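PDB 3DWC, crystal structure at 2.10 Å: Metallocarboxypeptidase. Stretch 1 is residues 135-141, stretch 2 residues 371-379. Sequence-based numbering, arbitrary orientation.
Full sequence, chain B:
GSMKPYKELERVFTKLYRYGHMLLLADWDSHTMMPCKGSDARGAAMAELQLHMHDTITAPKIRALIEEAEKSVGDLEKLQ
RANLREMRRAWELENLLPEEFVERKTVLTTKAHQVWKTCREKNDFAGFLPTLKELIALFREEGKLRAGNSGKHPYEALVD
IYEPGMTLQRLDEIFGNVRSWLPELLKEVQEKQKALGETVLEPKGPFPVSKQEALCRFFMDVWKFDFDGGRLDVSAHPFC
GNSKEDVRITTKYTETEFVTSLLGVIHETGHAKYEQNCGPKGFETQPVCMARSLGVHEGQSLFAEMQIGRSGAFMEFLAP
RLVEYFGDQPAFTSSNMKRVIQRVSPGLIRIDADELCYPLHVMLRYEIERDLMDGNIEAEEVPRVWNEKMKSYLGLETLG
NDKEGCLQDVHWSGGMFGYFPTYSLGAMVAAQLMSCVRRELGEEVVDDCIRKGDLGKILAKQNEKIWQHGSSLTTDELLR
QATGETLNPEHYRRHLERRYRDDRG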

# COMPACT_ATOMS: atom_id res chain seq x y z
N LEU B 135 -2.28 33.40 -5.56
CA LEU B 135 -3.31 32.41 -5.18
C LEU B 135 -4.70 33.00 -5.34
O LEU B 135 -5.52 32.49 -6.09
CB LEU B 135 -3.09 31.93 -3.75
CG LEU B 135 -1.83 31.07 -3.60
CD1 LEU B 135 -1.51 30.84 -2.15
CD2 LEU B 135 -2.01 29.73 -4.35
N ILE B 136 -4.93 34.13 -4.67
CA ILE B 136 -6.22 34.78 -4.71
C ILE B 136 -6.64 35.13 -6.14
O ILE B 136 -7.82 35.10 -6.46
CB ILE B 136 -6.27 36.06 -3.80
CG1 ILE B 136 -6.02 35.69 -2.33
CG2 ILE B 136 -7.62 36.78 -3.90
CD1 ILE B 136 -7.08 34.77 -1.73
N ALA B 137 -5.68 35.47 -7.01
CA ALA B 137 -6.01 35.77 -8.40
C ALA B 137 -6.33 34.50 -9.18
O ALA B 137 -7.20 34.49 -10.04
CB ALA B 137 -4.87 36.53 -9.07
N LEU B 138 -5.61 33.42 -8.86
CA LEU B 138 -5.86 32.09 -9.43
C LEU B 138 -7.25 31.54 -9.04
O LEU B 138 -7.98 31.01 -9.90
CB LEU B 138 -4.76 31.12 -8.97
CG LEU B 138 -4.48 29.83 -9.76
CD1 LEU B 138 -5.50 28.76 -9.43
CD2 LEU B 138 -4.43 30.06 -11.24
N PHE B 139 -7.60 31.68 -7.76
CA PHE B 139 -8.90 31.23 -7.22
C PHE B 139 -10.04 31.97 -7.87
O PHE B 139 -11.06 31.36 -8.20
CB PHE B 139 -9.00 31.48 -5.71
CG PHE B 139 -8.08 30.66 -4.88
CD1 PHE B 139 -7.52 31.19 -3.73
CD2 PHE B 139 -7.78 29.33 -5.21
CE1 PHE B 139 -6.69 30.44 -2.94
CE2 PHE B 139 -6.95 28.58 -4.42
CZ PHE B 139 -6.39 29.13 -3.29
N ARG B 140 -9.88 33.29 -8.01
CA ARG B 140 -10.88 34.12 -8.69
C ARG B 140 -11.05 33.67 -10.13
O ARG B 140 -12.17 33.68 -10.67
CB ARG B 140 -10.48 35.60 -8.69
CG ARG B 140 -10.54 36.30 -7.34
CD ARG B 140 -9.85 37.66 -7.41
NE ARG B 140 -9.82 38.35 -6.11
CZ ARG B 140 -9.18 39.50 -5.89
NH1 ARG B 140 -9.21 40.06 -4.68
NH2 ARG B 140 -8.50 40.09 -6.86
N GLU B 141 -9.93 33.29 -10.76
CA GLU B 141 -9.93 32.81 -12.14
C GLU B 141 -10.55 31.43 -12.19
O GLU B 141 -11.31 31.10 -13.10
CB GLU B 141 -8.52 32.77 -12.71
CG GLU B 141 -8.47 32.40 -14.20
CD GLU B 141 -7.06 32.40 -14.78
OE1 GLU B 141 -6.09 32.40 -14.00
OE2 GLU B 141 -6.94 32.39 -16.03
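Stretch 2, residues 371-379: DLMDGNIEA

Stretch 2 meets a continuous helix, residues 135-141, with the last turn of another helix and the loop that follows it. Asp371, Leu372 and Met373 are helical; Gly375 is the first residue to leave helical phi/psi, at 88/-4, and Ile377 and Glu378 then run on in an extended conformation. The register is set by two pairs: Leu372 lies across from Ile136, CA to CA 7.2 Å, and Met373 lies across from Arg140, CA to CA 5.8 Å. The helical part of stretch 2 advances broadly, though obliquely, with stretch 1, whereas from Gly375 to Ala379 the chain returns against the direction of stretch 1.

The polar rule of this contact is that the arginine shares one carbonyl, Leu372 O, with the backbone turn that ends the helix, and adds a carboxylate. The CA-to-CB bond of Arg140 points sideways to stretch 2, but the end of the side chain comes nearer: with chi1 near -70° and the next three chi angles close to 180°, an almost fully extended chain carries the guanidinium to stretch 2. There Leu372 O accepts from Arg140 NH1 at 3.0 Å, and a weak bond from Arg140 NE to the same Leu372 O, at 3.2 Å, makes the grip a fork. That oxygen is also taken by its own backbone, since Gly375 N donates to Leu372 O at 3.1 Å. Gly375, with its positive phi, marks a Schellman motif; Ile377 N also donates to Asp371 O at 3.3 Å. Glycine suits the turning point: at these angles a CB would be jammed against the carbonyl oxygen of the preceding residue.

Beyond the turn the chain brings Glu378 back to the same arginine. Glu378 OE1 forms a salt bridge with Arg140 NH1 at 3.4 Å, and the hydrogen bond within it is weak, long though fairly straight at 158°. Leu372 O and Glu378 OE1 both lie at the edge of the guanidinium, near its plane, where its N-H groups point. The charge thus has a carboxylate partner, while the shorter bond goes to a backbone oxygen.

The backbone N of Phe139, Arg140 and Glu141 is satisfied within the helix: Arg140 N is bonded to Ile136 O at 3.1 Å, Phe139 N to Leu135 O at 2.8 Å, and Glu141 N to Ala137 O at 3.1 Å. Met373 SD lies 3.7 Å from Arg140 N, whose hydrogen bond is already made to Ile136 O. Met373 starts away from stretch 1, but its side chain curls back, bringing CE to 3.8 Å from Phe139 CB and SD to 3.9 Å from Arg140 CG. Ile136 points toward stretch 2 and sets its CD1 3.5 Å from Leu372 CD1. The two stretches bury 358 Å² between them, both sides summed.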

# COMPACT_ATOMS: atom_id res chain seq x y z
N ASP B 371 -15.04 37.54 0.92
CA ASP B 371 -14.69 38.94 0.71
C ASP B 371 -13.53 39.12 -0.27
O ASP B 371 -13.49 40.13 -0.99
CB ASP B 371 -14.35 39.63 2.03
CG ASP B 371 -15.59 40.01 2.86
OD1 ASP B 371 -16.73 39.88 2.35
OD2 ASP B 371 -15.40 40.47 4.02
N LEU B 372 -12.59 38.19 -0.29
CA LEU B 372 -11.46 38.25 -1.23
C LEU B 372 -11.95 37.99 -2.66
O LEU B 372 -11.66 38.73 -3.58
CB LEU B 372 -10.36 37.24 -0.85
CG LEU B 372 -9.49 37.55 0.38
CD1 LEU B 372 -8.83 36.28 0.87
CD2 LEU B 372 -8.40 38.64 0.07
N MET B 373 -12.72 36.93 -2.82
CA MET B 373 -13.35 36.54 -4.07
C MET B 373 -14.22 37.70 -4.63
O MET B 373 -14.20 37.96 -5.85
CB MET B 373 -14.21 35.28 -3.78
CG MET B 373 -14.12 34.12 -4.76
SD MET B 373 -12.50 33.57 -5.38
CE MET B 373 -11.45 33.74 -3.96
N ASP B 374 -14.94 38.38 -3.74
CA ASP B 374 -15.80 39.55 -4.04
C ASP B 374 -15.07 40.80 -4.49
O ASP B 374 -15.68 41.68 -5.08
CB ASP B 374 -16.60 39.98 -2.79
CG ASP B 374 -18.06 39.59 -2.84
OD1 ASP B 374 -18.51 39.04 -3.88
OD2 ASP B 374 -18.77 39.84 -1.83
N GLY B 375 -13.79 40.92 -4.13
CA GLY B 375 -13.05 42.16 -4.30
C GLY B 375 -13.17 43.12 -3.12
O GLY B 375 -12.53 44.18 -3.12
N ASN B 376 -13.98 42.79 -2.12
CA ASN B 376 -14.15 43.67 -0.95
C ASN B 376 -12.85 43.90 -0.20
O ASN B 376 -12.65 44.96 0.39
CB ASN B 376 -15.19 43.13 0.03
CG ASN B 376 -16.61 43.45 -0.40
OD1 ASN B 376 -17.17 44.47 0.01
ND2 ASN B 376 -17.20 42.58 -1.21
N ILE B 377 -11.96 42.92 -0.21
CA ILE B 377 -10.66 43.07 0.41
C ILE B 377 -9.61 42.42 -0.47
O ILE B 377 -9.93 41.61 -1.34
CB ILE B 377 -10.60 42.45 1.85
CG1 ILE B 377 -10.80 40.93 1.82
CG2 ILE B 377 -11.62 43.14 2.77
CD1 ILE B 377 -10.87 40.28 3.17
N GLU B 378 -8.36 42.78 -0.21
CA GLU B 378 -7.23 42.26 -0.96
C GLU B 378 -6.30 41.52 -0.01
O GLU B 378 -6.23 41.84 1.17
CB GLU B 378 -6.48 43.41 -1.62
CG GLU B 378 -7.31 44.20 -2.65
CD GLU B 378 -7.61 43.38 -3.91
OE1 GLU B 378 -6.81 42.46 -4.21
OE2 GLU B 378 -8.63 43.67 -4.58
N ALA B 379 -5.57 40.55 -0.55
CA ALA B 379 -4.56 39.81 0.22
C ALA B 379 -3.90 40.70 1.29
O ALA B 379 -3.81 40.31 2.46
CB ALA B 379 -3.53 39.23 -0.72